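Local coordinates for protein putative fimbrium tip subunit Fim1C (Bacteroides ovatus, PDB 4EPS) that probably forms part of the tip of a fimbrium, one of the cell-surface filaments that mediate adhesion and biofilm formation, at residues A439-D444 with M463-T468. Sequence-based numbering, arbitrary orientation.
Sequences ALQDKD and MDISAT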
# COMPACT_ATOMS: atom_id res chain seq x y z
N ALA A 439 -3.58 -11.27 25.25
CA ALA A 439 -3.60 -11.18 23.78
C ALA A 439 -2.20 -11.02 23.15
O ALA A 439 -2.07 -11.19 21.93
CB ALA A 439 -4.52 -10.05 23.33
N LEU A 440 -1.15 -10.72 23.94
CA LEU A 440 0.23 -10.65 23.43
C LEU A 440 0.74 -12.02 22.96
O LEU A 440 1.69 -12.09 22.18
CB LEU A 440 1.19 -10.12 24.50
CG LEU A 440 0.95 -8.65 24.92
CD1 LEU A 440 1.93 -8.25 26.01
CD2 LEU A 440 1.14 -7.71 23.73
N GLN A 441 0.17 -13.10 23.47
CA GLN A 441 0.64 -14.43 23.10
C GLN A 441 -0.43 -15.18 22.31
O GLN A 441 -1.63 -15.02 22.55
CB GLN A 441 1.03 -15.23 24.39
CG GLN A 441 1.61 -16.66 24.17
CD GLN A 441 2.89 -16.65 23.33
OE1 GLN A 441 2.91 -16.13 22.21
NE2 GLN A 441 3.95 -17.25 23.82
N ASP A 442 -0.00 -15.99 21.34
CA ASP A 442 -0.93 -16.84 20.59
C ASP A 442 -0.31 -18.24 20.44
O ASP A 442 0.81 -18.47 20.92
CB ASP A 442 -1.33 -16.21 19.24
CG ASP A 442 -0.22 -16.06 18.20
OD1 ASP A 442 0.88 -16.64 18.39
OD2 ASP A 442 -0.46 -15.36 17.19
N LYS A 443 -1.01 -19.16 19.76
CA LYS A 443 -0.59 -20.56 19.58
C LYS A 443 0.72 -20.69 18.78
O LYS A 443 1.40 -21.70 18.92
CB LYS A 443 -1.72 -21.38 18.91
CG LYS A 443 -2.05 -20.97 17.47
CD LYS A 443 -3.37 -21.57 16.97
CE LYS A 443 -3.65 -21.26 15.52
NZ LYS A 443 -3.76 -19.79 15.27
N ASP A 444 1.07 -19.67 17.97
CA ASP A 444 2.31 -19.63 17.18
C ASP A 444 3.44 -18.86 17.90
O ASP A 444 4.40 -18.44 17.24
CB ASP A 444 2.04 -19.02 15.79
CG ASP A 444 1.11 -19.88 14.95
OD1 ASP A 444 1.11 -21.11 15.13
OD2 ASP A 444 0.29 -19.31 14.20
N MSE A 463 10.94 -9.43 26.59
CA MSE A 463 9.86 -9.84 27.46
C MSE A 463 10.11 -11.30 27.83
O MSE A 463 10.01 -12.17 26.97
CB MSE A 463 8.54 -9.61 26.71
CG MSE A 463 7.37 -9.61 27.58
SE MSE A 463 5.80 -9.23 26.52
CE MSE A 463 4.61 -9.51 28.02
N ASP A 464 10.57 -11.57 29.07
CA ASP A 464 10.85 -12.95 29.50
C ASP A 464 9.53 -13.73 29.57
O ASP A 464 8.61 -13.35 30.32
CB ASP A 464 11.62 -12.94 30.83
CG ASP A 464 11.99 -14.29 31.44
OD1 ASP A 464 11.69 -15.34 30.83
OD2 ASP A 464 12.56 -14.29 32.56
N ILE A 465 9.42 -14.79 28.76
CA ILE A 465 8.22 -15.64 28.68
C ILE A 465 7.93 -16.33 30.03
O ILE A 465 6.79 -16.71 30.25
CB ILE A 465 8.35 -16.68 27.53
CG1 ILE A 465 6.99 -17.24 27.10
CG2 ILE A 465 9.41 -17.79 27.85
CD1 ILE A 465 6.98 -18.21 25.86
N SER A 466 8.94 -16.50 30.92
CA SER A 466 8.78 -17.17 32.21
C SER A 466 8.46 -16.18 33.35
O SER A 466 8.25 -16.59 34.49
CB SER A 466 10.04 -17.97 32.56
OG SER A 466 11.16 -17.11 32.71
N ALA A 467 8.43 -14.86 33.04
CA ALA A 467 8.14 -13.85 34.06
C ALA A 467 6.62 -13.73 34.33
O ALA A 467 5.80 -14.28 33.59
CB ALA A 467 8.71 -12.50 33.64
N THR A 468 6.27 -13.00 35.39
CA THR A 468 4.89 -12.75 35.80
C THR A 468 4.66 -11.27 35.65
O THR A 468 5.47 -10.49 36.13
CB THR A 468 4.65 -13.27 37.23
OG1 THR A 468 4.88 -14.69 37.23
CG2 THR A 468 3.21 -13.00 37.69
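M463, a selenomethionine in this crystal, reaches across to L440 with the tip of its side chain. CG stands anti to the backbone N (chi1 -163°), and the rest of the chain, fully extended, carries the terminal methyl across the gap. There CE of M463 lies 3.6 Å from CD1 of L440. The two side chains cross at about a right angle, and a long unbranched residue suits this place because the backbones lie far apart, with about 10.5 Å from CA of L440 to CA of M463. Y485 touches both side chains, while L451 and F507 pack on L440 and L447 on M463, so the pair is buried in an apolar cluster.

D464 turns to its own segment. Its OD1 accepts the backbone N of S466 at 3.0 Å, from above the carboxylate plane, and this bond defines an Asx turn; aspartate suits the place because its short carboxylate arm can fold back to the N two residues on.

I465, on the same turn, extends CD1 to within 3.8 Å of NE2 of Q441, an oblique van der Waals approach. The amide's polar needs are met elsewhere, which probably makes an apolar neighbour acceptable: NE2 donates to the carbonyl of S486 and to N445 OD1, while OE1 accepts from the backbone N of D442 (3.0 Å) and of L447, at the start of helix 446-458.

Further on, the backbone N of A467 bonds to O of D464 at 3.1 Å, within the type I turn from D464 to A467.

The loops flanking helix 446-458 thus meet through side chains, methyl on methyl and CD1 of I465 on the amide N of Q441, beside an Asx turn set within a type I beta turn that leads into strand 469-474.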